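Local coordinates for maternal effect protein oskar (Drosophila melanogaster, PDB 5A4A) that induces the germline in the fruit fly and, through a domain of the SGNH-hydrolase clan, probably binds RNA in the germ plasm, at residues G65-L70 / R104-E109; S59-N64 / V83-V88; D171-S176 / L188-I193; S159-E164 / Q196-V201. One frame throughout, in Å; residues are numbered along the deposited sequence.

Contact 1. Residues G65-L70 / R104-E109; sequences GARNRL and RLLIKE. With SO4 (sulfate ion), chain G.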
# COMPACT_ATOMS: atom_id res chain seq x y z
N GLY A 65 7.06 -4.00 7.74
CA GLY A 65 7.96 -3.13 7.02
C GLY A 65 7.54 -1.67 7.13
O GLY A 65 8.39 -0.78 7.27
N ALA A 66 6.23 -1.43 7.07
CA ALA A 66 5.70 -0.07 7.16
C ALA A 66 5.92 0.48 8.57
O ALA A 66 6.29 1.64 8.74
CB ALA A 66 4.21 -0.05 6.79
N ARG A 67 5.71 -0.37 9.57
CA ARG A 67 5.95 -0.01 10.96
C ARG A 67 7.40 0.45 11.14
O ARG A 67 7.67 1.48 11.77
CB ARG A 67 5.64 -1.20 11.88
CG ARG A 67 4.15 -1.49 12.07
CD ARG A 67 3.92 -2.80 12.84
NE ARG A 67 4.35 -2.73 14.23
CZ ARG A 67 4.56 -3.80 15.01
NH1 ARG A 67 4.38 -5.02 14.52
NH2 ARG A 67 4.95 -3.64 16.27
N ASN A 68 8.33 -0.31 10.56
CA ASN A 68 9.75 0.05 10.59
C ASN A 68 10.07 1.29 9.77
O ASN A 68 10.88 2.13 10.19
CB ASN A 68 10.64 -1.12 10.12
CG ASN A 68 10.66 -2.27 11.10
OD1 ASN A 68 10.44 -2.08 12.30
ND2 ASN A 68 10.92 -3.47 10.60
N ARG A 69 9.45 1.40 8.61
CA ARG A 69 9.72 2.51 7.70
C ARG A 69 9.38 3.85 8.36
O ARG A 69 10.12 4.82 8.21
CB ARG A 69 8.94 2.34 6.39
CG ARG A 69 9.20 3.42 5.34
CD ARG A 69 10.61 3.34 4.78
NE ARG A 69 10.92 4.46 3.89
CZ ARG A 69 11.36 5.64 4.30
NH1 ARG A 69 11.53 5.89 5.59
NH2 ARG A 69 11.62 6.59 3.41
N LEU A 70 8.26 3.89 9.08
CA LEU A 70 7.85 5.13 9.75
C LEU A 70 8.78 5.57 10.87
O LEU A 70 8.86 6.76 11.18
CB LEU A 70 6.42 5.00 10.30
CG LEU A 70 5.35 4.91 9.21
CD1 LEU A 70 3.97 4.78 9.87
CD2 LEU A 70 5.40 6.14 8.32
N ARG A 104 -3.04 -3.78 13.54
CA ARG A 104 -3.50 -3.08 14.75
C ARG A 104 -2.34 -2.30 15.37
O ARG A 104 -2.51 -1.16 15.80
CB ARG A 104 -4.10 -4.09 15.73
CG ARG A 104 -4.47 -3.54 17.08
CD ARG A 104 -5.06 -4.64 17.95
NE ARG A 104 -6.47 -4.91 17.64
CZ ARG A 104 -6.91 -5.96 16.95
NH1 ARG A 104 -6.06 -6.88 16.49
NH2 ARG A 104 -8.21 -6.10 16.74
N LEU A 105 -1.15 -2.89 15.37
CA LEU A 105 0.04 -2.21 15.89
C LEU A 105 0.52 -1.06 15.00
O LEU A 105 1.05 -0.08 15.52
CB LEU A 105 1.17 -3.21 16.15
CG LEU A 105 0.90 -4.20 17.28
CD1 LEU A 105 2.04 -5.20 17.39
CD2 LEU A 105 0.68 -3.48 18.61
N LEU A 106 0.36 -1.19 13.68
CA LEU A 106 0.68 -0.08 12.77
C LEU A 106 -0.21 1.13 13.08
O LEU A 106 0.27 2.26 13.20
CB LEU A 106 0.52 -0.50 11.30
CG LEU A 106 0.66 0.62 10.25
CD1 LEU A 106 2.05 1.27 10.28
CD2 LEU A 106 0.34 0.12 8.83
N ILE A 107 -1.50 0.88 13.21
CA ILE A 107 -2.44 1.95 13.54
C ILE A 107 -2.09 2.62 14.88
O ILE A 107 -2.12 3.85 14.99
CB ILE A 107 -3.89 1.42 13.58
CG1 ILE A 107 -4.32 0.92 12.19
CG2 ILE A 107 -4.84 2.51 14.04
CD1 ILE A 107 -4.30 1.98 11.08
N LYS A 108 -1.75 1.82 15.88
CA LYS A 108 -1.38 2.34 17.19
C LYS A 108 -0.08 3.13 17.13
O LYS A 108 0.04 4.18 17.76
CB LYS A 108 -1.28 1.19 18.19
CG LYS A 108 -0.66 1.52 19.53
CD LYS A 108 -0.54 0.23 20.35
CE LYS A 108 0.55 0.30 21.41
NZ LYS A 108 0.17 1.21 22.52
N GLU A 109 0.89 2.63 16.36
CA GLU A 109 2.16 3.33 16.21
C GLU A 109 2.00 4.68 15.52
O GLU A 109 2.59 5.68 15.92
CB GLU A 109 3.16 2.46 15.44
CG GLU A 109 4.38 3.20 14.98
CD GLU A 109 5.32 2.32 14.18
OE1 GLU A 109 5.22 1.09 14.27
OE2 GLU A 109 6.16 2.85 13.44
S SO4 G . 5.49 -7.16 17.50
O1 SO4 G . 6.86 -7.65 17.42
O2 SO4 G . 5.52 -5.76 17.95
O3 SO4 G . 4.88 -7.25 16.18
O4 SO4 G . 4.71 -7.95 18.44
O HOH W 1 4.73 -0.68 16.38
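The guanidinium of R67 overlaps the side chain of L105, whose CB lies under the centre of the flat group, 3.6 Å from R67 CZ, while L105 CD1 reaches beneath NH2 on that face. R67 is bent at chi3 (67°), which turns NE off the line of the chain where it passes L106. At the edge of the guanidinium, NH1 donates to sulfate O3 and NH2 to sulfate O2 in two nearly straight bonds, the second 2.8 Å long, so the anion is gripped in plane. NH2 also donates to a water that donates in turn to E109 OE1. This bridge backs a long direct salt bridge, R67 NE to E109 OE1 at 3.9 Å, the guanidinium and carboxylate planes being 66° apart. E109 OE2 lies 2.6 Å from R67 O, close enough that the acid group probably holds a proton. Beneath the polar layer the contact is apolar: L106 CD1 meets L70 CD1 at 4.0 Å, the two leucines crossing at about a right angle, and touches A66 CB more loosely. N64 OD1 gives R67 NH1 a further partner. The axes of segments 65-70 and 104-109 approach to 9.7 Å at 18°, nearly parallel, on helices 63-71 and 96-112, with A66 and L70 resting on M28 of strand 25-29 and L106 settling on I63.

Contact 2. Residues S59-N64 / V83-V88; sequences SGLTIN and VNIGSV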
# COMPACT_ATOMS: atom_id res chain seq x y z
N SER A 59 8.80 -1.41 -2.77
CA SER A 59 8.58 -2.78 -3.22
C SER A 59 8.80 -3.77 -2.07
O SER A 59 9.81 -3.71 -1.38
CB SER A 59 9.53 -3.13 -4.38
OG SER A 59 9.32 -4.48 -4.78
N GLY A 60 7.84 -4.66 -1.87
CA GLY A 60 7.95 -5.66 -0.82
C GLY A 60 7.63 -5.17 0.59
O GLY A 60 7.91 -5.88 1.56
N LEU A 61 7.05 -3.98 0.71
CA LEU A 61 6.72 -3.43 2.03
C LEU A 61 5.56 -4.19 2.68
O LEU A 61 4.44 -4.17 2.19
CB LEU A 61 6.37 -1.94 1.95
CG LEU A 61 6.42 -1.15 3.26
CD1 LEU A 61 7.88 -0.96 3.74
CD2 LEU A 61 5.71 0.19 3.13
N THR A 62 5.85 -4.86 3.78
CA THR A 62 4.80 -5.51 4.55
C THR A 62 4.27 -4.53 5.59
O THR A 62 4.78 -3.41 5.73
CB THR A 62 5.33 -6.74 5.29
OG1 THR A 62 6.40 -6.31 6.15
CG2 THR A 62 5.87 -7.80 4.30
N ILE A 63 3.27 -4.97 6.34
CA ILE A 63 2.75 -4.15 7.43
C ILE A 63 3.87 -3.88 8.44
O ILE A 63 4.06 -2.73 8.85
CB ILE A 63 1.55 -4.83 8.12
CG1 ILE A 63 0.36 -4.89 7.16
CG2 ILE A 63 1.15 -4.07 9.37
CD1 ILE A 63 -0.68 -5.94 7.55
N ASN A 64 4.62 -4.91 8.82
CA ASN A 64 5.78 -4.72 9.69
C ASN A 64 6.86 -3.85 9.05
O ASN A 64 7.49 -3.03 9.73
CB ASN A 64 6.36 -6.06 10.14
CG ASN A 64 5.56 -6.68 11.27
OD1 ASN A 64 4.60 -6.08 11.75
ND2 ASN A 64 5.94 -7.89 11.69
N VAL A 83 -2.67 5.18 2.99
CA VAL A 83 -2.03 3.88 3.19
C VAL A 83 -2.70 2.75 2.41
O VAL A 83 -3.92 2.59 2.45
CB VAL A 83 -2.07 3.49 4.68
CG1 VAL A 83 -1.43 2.12 4.90
CG2 VAL A 83 -1.37 4.57 5.52
N ASN A 84 -1.90 1.99 1.67
CA ASN A 84 -2.37 0.74 1.08
C ASN A 84 -1.35 -0.34 1.41
O ASN A 84 -0.29 -0.42 0.79
CB ASN A 84 -2.51 0.87 -0.45
CG ASN A 84 -3.10 -0.38 -1.09
OD1 ASN A 84 -2.38 -1.17 -1.72
ND2 ASN A 84 -4.41 -0.58 -0.93
N ILE A 85 -1.66 -1.16 2.40
CA ILE A 85 -0.66 -2.06 2.95
C ILE A 85 -1.30 -3.40 3.33
O ILE A 85 -2.43 -3.46 3.82
CB ILE A 85 0.06 -1.39 4.17
CG1 ILE A 85 1.42 -2.02 4.46
CG2 ILE A 85 -0.84 -1.37 5.42
CD1 ILE A 85 2.47 -1.73 3.39
N GLY A 86 -0.58 -4.49 3.06
CA GLY A 86 -1.07 -5.81 3.39
C GLY A 86 -0.96 -6.82 2.26
O GLY A 86 -0.94 -8.03 2.52
N SER A 87 -0.93 -6.35 1.01
CA SER A 87 -0.84 -7.26 -0.13
C SER A 87 0.39 -8.14 -0.04
O SER A 87 0.32 -9.33 -0.35
CB SER A 87 -0.85 -6.53 -1.48
OG SER A 87 -2.11 -5.95 -1.74
N VAL A 88 1.52 -7.57 0.39
CA VAL A 88 2.76 -8.35 0.47
C VAL A 88 2.65 -9.43 1.55
O VAL A 88 3.03 -10.58 1.32
CB VAL A 88 4.00 -7.48 0.72
CG1 VAL A 88 5.27 -8.34 0.73
CG2 VAL A 88 4.14 -6.41 -0.37
O HOH W 2 1.83 -4.81 1.63
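With CG1 anti to the backbone N (chi1 -159°) and chi2 at 69°, I85 sends CD1 against the backbone of L61 and T62, 3.4 Å from L61 O. The same methyl meets L61 CD2 at 3.8 Å, and I85 CG1 meets I63 CG1 at 4.1 Å, the two side chains crossing at a slant. V88, with CG1 anti to N (chi1 -178°), presses that methyl on T62 CG2 at 3.7 Å and sets CG2 beside L61 O. That carbonyl, flanked by two methyls, is satisfied by a water, which donates to L61 O at 2.7 Å and accepts from G86 N and V88 N, tying the two turns together. An alanine in place of I85, lacking CG1, CG2 and CD1, would probably open a gap facing L61 and I63 and leave L61 O without one of its two methyl neighbours. Here the chain leaves strand 80-84 of the parallel core and enters helix 87-91, with G86 at its N-cap; the sequence G86-S87-V88-D89 resembles the GxND block of SGNH hydrolases, with valine where the family's oxyanion-hole asparagine would stand. G86 has backbone angles at which a CB would jam against the carbonyl O of I85. T62 is the N-cap of helix 63-71, its OG1 bonded to G65 N, and D89 OD1 accepts from I63 N. Helix 96-112 lies against both partners, I99 touching I63 and L106 touching I85.

Contact 3. Residues D171-S176 / L188-I193; sequences DCFQAS and LFWNKI. With SO4 (sulfate ion), chain C; SO4 (sulfate ion), chain B.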
# COMPACT_ATOMS: atom_id res chain seq x y z
N ASP A 171 -10.19 -6.63 -17.43
CA ASP A 171 -9.97 -5.50 -18.33
C ASP A 171 -9.33 -4.30 -17.61
O ASP A 171 -9.01 -3.29 -18.23
CB ASP A 171 -11.26 -5.10 -19.06
CG ASP A 171 -12.26 -4.40 -18.17
OD1 ASP A 171 -12.21 -4.58 -16.94
OD2 ASP A 171 -13.11 -3.66 -18.72
N CYS A 172 -9.12 -4.44 -16.30
CA CYS A 172 -8.44 -3.41 -15.51
C CYS A 172 -7.02 -3.84 -15.13
O CYS A 172 -6.34 -3.14 -14.36
CB CYS A 172 -9.22 -3.13 -14.23
SG CYS A 172 -10.80 -2.31 -14.51
N PHE A 173 -6.58 -4.99 -15.63
CA PHE A 173 -5.26 -5.50 -15.31
C PHE A 173 -4.46 -5.73 -16.58
O PHE A 173 -5.03 -5.90 -17.66
CB PHE A 173 -5.35 -6.81 -14.53
CG PHE A 173 -5.82 -6.63 -13.12
CD1 PHE A 173 -7.17 -6.39 -12.84
CD2 PHE A 173 -4.92 -6.69 -12.07
CE1 PHE A 173 -7.60 -6.21 -11.54
CE2 PHE A 173 -5.33 -6.52 -10.77
CZ PHE A 173 -6.68 -6.27 -10.50
N GLN A 174 -3.15 -5.72 -16.43
CA GLN A 174 -2.23 -6.05 -17.52
C GLN A 174 -2.36 -7.53 -17.88
O GLN A 174 -2.95 -8.31 -17.13
CB GLN A 174 -0.80 -5.68 -17.11
CG GLN A 174 -0.61 -4.16 -17.03
CD GLN A 174 0.78 -3.74 -16.62
OE1 GLN A 174 1.56 -4.53 -16.08
NE2 GLN A 174 1.10 -2.47 -16.85
N ALA A 175 -1.80 -7.92 -19.03
CA ALA A 175 -1.96 -9.27 -19.55
C ALA A 175 -1.09 -10.31 -18.85
O ALA A 175 -1.51 -11.46 -18.67
CB ALA A 175 -1.69 -9.30 -21.06
N SER A 176 0.11 -9.89 -18.44
CA SER A 176 1.09 -10.81 -17.87
C SER A 176 1.68 -10.29 -16.57
O SER A 176 1.81 -9.09 -16.39
CB SER A 176 2.24 -11.04 -18.87
OG SER A 176 1.76 -11.44 -20.14
N LEU A 188 0.52 -8.93 -10.78
CA LEU A 188 -0.25 -8.53 -11.96
C LEU A 188 -0.71 -7.09 -11.74
O LEU A 188 -1.59 -6.83 -10.90
CB LEU A 188 -1.47 -9.45 -12.16
CG LEU A 188 -2.14 -9.31 -13.54
CD1 LEU A 188 -1.17 -9.79 -14.62
CD2 LEU A 188 -3.46 -10.05 -13.62
N PHE A 189 -0.12 -6.16 -12.47
CA PHE A 189 -0.37 -4.74 -12.21
C PHE A 189 -1.63 -4.21 -12.84
O PHE A 189 -2.15 -4.77 -13.81
CB PHE A 189 0.84 -3.91 -12.62
CG PHE A 189 2.00 -4.07 -11.70
CD1 PHE A 189 2.05 -3.34 -10.52
CD2 PHE A 189 3.01 -4.98 -11.97
CE1 PHE A 189 3.11 -3.49 -9.63
CE2 PHE A 189 4.07 -5.14 -11.10
CZ PHE A 189 4.12 -4.39 -9.93
N TRP A 190 -2.16 -3.14 -12.25
CA TRP A 190 -3.33 -2.48 -12.80
C TRP A 190 -2.92 -1.80 -14.11
O TRP A 190 -1.86 -1.17 -14.19
CB TRP A 190 -3.88 -1.45 -11.81
CG TRP A 190 -3.99 -1.94 -10.38
CD1 TRP A 190 -4.25 -3.22 -9.96
CD2 TRP A 190 -3.87 -1.14 -9.19
NE1 TRP A 190 -4.28 -3.26 -8.57
CE2 TRP A 190 -4.04 -2.00 -8.09
CE3 TRP A 190 -3.62 0.22 -8.96
CZ2 TRP A 190 -3.98 -1.54 -6.76
CZ3 TRP A 190 -3.54 0.67 -7.65
CH2 TRP A 190 -3.73 -0.21 -6.57
N ASN A 191 -3.75 -1.93 -15.13
CA ASN A 191 -3.44 -1.28 -16.41
C ASN A 191 -3.91 0.17 -16.38
O ASN A 191 -4.27 0.68 -15.32
CB ASN A 191 -3.99 -2.07 -17.61
CG ASN A 191 -5.51 -2.07 -17.70
OD1 ASN A 191 -6.19 -1.38 -16.95
ND2 ASN A 191 -6.03 -2.84 -18.63
N LYS A 192 -3.89 0.85 -17.53
CA LYS A 192 -4.26 2.27 -17.54
C LYS A 192 -5.67 2.50 -17.00
O LYS A 192 -5.90 3.41 -16.21
CB LYS A 192 -4.11 2.88 -18.94
CG LYS A 192 -4.49 4.36 -18.98
CD LYS A 192 -3.99 5.05 -20.24
CE LYS A 192 -3.28 6.37 -19.93
NZ LYS A 192 -1.83 6.30 -20.25
N ILE A 193 -6.61 1.67 -17.43
CA ILE A 193 -8.00 1.77 -16.97
C ILE A 193 -8.10 1.49 -15.46
O ILE A 193 -8.77 2.22 -14.72
CB ILE A 193 -8.90 0.79 -17.75
CG1 ILE A 193 -8.87 1.13 -19.25
CG2 ILE A 193 -10.32 0.80 -17.21
CD1 ILE A 193 -9.43 0.02 -20.14
S SO4 C . 1.05 -6.25 -20.56
O1 SO4 C . 1.49 -6.56 -21.92
O2 SO4 C . 1.76 -5.07 -20.07
O3 SO4 C . -0.39 -5.96 -20.61
O4 SO4 C . 1.34 -7.38 -19.68
S SO4 B . -0.86 -0.12 -19.40
O1 SO4 B . -0.18 -0.95 -20.39
O2 SO4 B . -0.20 1.17 -19.30
O3 SO4 B . -2.24 0.09 -19.81
O4 SO4 B . -0.78 -0.80 -18.12
O HOH W 3 1.55 -6.91 -14.70
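F173 and W190 lie side by side and point the same way, but their rings meet in an offset edge-to-face pair: the five-membered ring of W190 turns its edge toward the face of F173, centroids 5.3 Å apart and planes at 88°, with W190 CD1 3.6 Å from F173 CE2. L188 crosses F173 at about a right angle, its CD2 3.9 Å from F173 CB, and its carbonyl O sits in the ring plane at the edge of F173. Q174 runs beside F189 in the same direction, amide and ring planes 65° apart. Between these side chains the backbones form a single beta bridge: N191 N donates to C172 O at 3.0 Å and Q174 N to F189 O at 3.0 Å, the latter nearly straight. N191, with CG between the backbone N and the carbonyl carbon (chi1 69°), donates from ND2 to D171 O at 3.0 Å and offers OD1 to G194 N, capping helix 192-204. An alanine in place of N191 would probably leave D171 O without this donor and the helix start without its cap. Outside the two segments, W190 meets F32, their planes at a small angle, and F189 meets Y35. On the outer side, Q174 NE2 and K192 N hold one sulfate, the Q174 NE2 bond to O4 being 2.8 Å, while A175 N and S176 N hold another; R195 and R178 also donate to bound sulfate. The sulfates probably come from the crystallisation liquor, yet these amide and arginine donors would be consistent with binding anions such as RNA phosphates.

Contact 4. Residues S159-E164 / Q196-V201; sequences SCLINE and QRVLQV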
# COMPACT_ATOMS: atom_id res chain seq x y z
N SER A 159 -13.80 -2.71 -4.58
CA SER A 159 -15.03 -2.82 -5.37
C SER A 159 -14.92 -2.37 -6.82
O SER A 159 -15.56 -2.94 -7.71
CB SER A 159 -16.18 -2.07 -4.67
OG SER A 159 -16.52 -2.71 -3.45
N CYS A 160 -14.08 -1.36 -7.09
CA CYS A 160 -13.97 -0.84 -8.44
C CYS A 160 -13.26 -1.80 -9.39
O CYS A 160 -13.29 -1.61 -10.60
CB CYS A 160 -13.32 0.55 -8.46
SG CYS A 160 -11.50 0.59 -8.33
N LEU A 161 -12.62 -2.83 -8.85
CA LEU A 161 -11.86 -3.78 -9.66
C LEU A 161 -12.52 -5.16 -9.75
O LEU A 161 -11.94 -6.10 -10.27
CB LEU A 161 -10.42 -3.89 -9.14
CG LEU A 161 -9.56 -2.62 -9.26
CD1 LEU A 161 -8.22 -2.78 -8.58
CD2 LEU A 161 -9.35 -2.23 -10.72
N ILE A 162 -13.74 -5.27 -9.24
CA ILE A 162 -14.52 -6.49 -9.39
C ILE A 162 -15.85 -6.19 -10.08
O ILE A 162 -16.34 -5.06 -10.03
CB ILE A 162 -14.79 -7.18 -8.04
CG1 ILE A 162 -15.48 -6.22 -7.07
CG2 ILE A 162 -13.48 -7.72 -7.45
CD1 ILE A 162 -15.91 -6.86 -5.77
N ASN A 163 -16.41 -7.19 -10.75
CA ASN A 163 -17.64 -7.00 -11.49
C ASN A 163 -18.88 -7.31 -10.65
O ASN A 163 -18.78 -7.62 -9.47
CB ASN A 163 -17.66 -7.85 -12.76
CG ASN A 163 -17.87 -9.33 -12.48
OD1 ASN A 163 -17.66 -9.81 -11.36
ND2 ASN A 163 -18.29 -10.06 -13.50
N GLU A 164 -20.03 -7.23 -11.30
CA GLU A 164 -21.33 -7.52 -10.69
C GLU A 164 -21.38 -8.86 -9.94
O GLU A 164 -22.16 -9.02 -9.00
CB GLU A 164 -22.41 -7.43 -11.77
N GLN A 196 -6.57 4.31 -13.32
CA GLN A 196 -7.42 5.49 -13.25
C GLN A 196 -8.65 5.25 -12.38
O GLN A 196 -9.06 6.14 -11.65
CB GLN A 196 -7.80 6.04 -14.64
CG GLN A 196 -8.16 7.54 -14.61
CD GLN A 196 -7.05 8.43 -14.02
OE1 GLN A 196 -7.32 9.33 -13.22
NE2 GLN A 196 -5.80 8.18 -14.42
N ARG A 197 -9.23 4.05 -12.43
CA ARG A 197 -10.36 3.73 -11.55
C ARG A 197 -9.99 3.85 -10.07
O ARG A 197 -10.75 4.42 -9.29
CB ARG A 197 -10.95 2.35 -11.86
CG ARG A 197 -11.80 2.31 -13.13
CD ARG A 197 -12.18 0.88 -13.52
NE ARG A 197 -13.22 0.31 -12.67
CZ ARG A 197 -14.52 0.48 -12.88
NH1 ARG A 197 -14.94 1.22 -13.89
NH2 ARG A 197 -15.40 -0.06 -12.06
N VAL A 198 -8.84 3.30 -9.70
CA VAL A 198 -8.39 3.32 -8.30
C VAL A 198 -8.11 4.75 -7.86
O VAL A 198 -8.56 5.18 -6.80
CB VAL A 198 -7.13 2.46 -8.08
CG1 VAL A 198 -6.51 2.75 -6.71
CG2 VAL A 198 -7.47 0.98 -8.24
N LEU A 199 -7.37 5.48 -8.69
CA LEU A 199 -7.02 6.87 -8.39
C LEU A 199 -8.28 7.71 -8.20
O LEU A 199 -8.38 8.50 -7.26
CB LEU A 199 -6.12 7.45 -9.49
CG LEU A 199 -5.67 8.90 -9.29
CD1 LEU A 199 -4.88 9.05 -8.00
CD2 LEU A 199 -4.85 9.41 -10.49
N GLN A 200 -9.27 7.53 -9.07
CA GLN A 200 -10.51 8.30 -8.96
C GLN A 200 -11.34 7.92 -7.73
O GLN A 200 -11.97 8.79 -7.13
CB GLN A 200 -11.32 8.21 -10.24
CG GLN A 200 -10.58 8.87 -11.42
CD GLN A 200 -10.25 10.33 -11.15
OE1 GLN A 200 -11.08 11.08 -10.64
NE2 GLN A 200 -9.03 10.73 -11.49
N VAL A 201 -11.34 6.65 -7.35
CA VAL A 201 -12.05 6.28 -6.12
C VAL A 201 -11.42 6.96 -4.91
O VAL A 201 -12.12 7.45 -4.02
CB VAL A 201 -12.06 4.74 -5.90
CG1 VAL A 201 -12.54 4.41 -4.49
CG2 VAL A 201 -12.95 4.07 -6.93
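R197 grips C160 side-on, two nitrogens closing on a single carbonyl oxygen: NE donates to C160 O at 2.8 Å and NH2 donates to C160 O at 3.0 Å. The oxygen lies close to the guanidinium plane, and both donors are tilted about 20° from the plane of the carbonyl. A bend at chi3 (74°) swings NE back toward that oxygen. Within the helix, Q200 NE2 donates to Q196 OE1 one turn earlier at 2.8 Å. In the loop, S159 OG is bonded to D156 OD2 and N163 OD1 accepts from V167 N, while the backbone of L161 pairs with R169. Below the arginine the surfaces are apolar. C160, in a 3-10 turn, sets SG 4.0 Å from V198 CG2, and its CB lies 3.9 Å from V201 CG2. L161 crosses V198 at about a right angle, CD1 to CG2 3.8 Å, so V198 fits against two successive residues of the turn. L161 also touches A123 and C172. The arrangement belongs to the layered alpha/beta fold of the SGNH hydrolase clan: the last helix, 192-204, packs on the loop that follows the last strand, 154-155, which pairs in parallel with strand 116-120.

In the fold
The four contacts form two pairs in one OSK domain. Contacts 1 and 2, with centres 10 Å apart, touch and share helix 63-71; their segments alternate along the chain, tying helices 63-71, 87-91 and 96-112 to the end of strand 80-84. Contacts 3 and 4, with centres 12 Å apart, touch and share helix 192-204; contact 3 falls within the span bounded by contact 4, and both pin down the segment after strand 154-155. Contacts 1 and 3 have centres 29 Å apart on opposite sides of the chain's centre, while contact 2 lies nearest the core. Together they fix helices and loops of the early and late halves of the chain around the sheet.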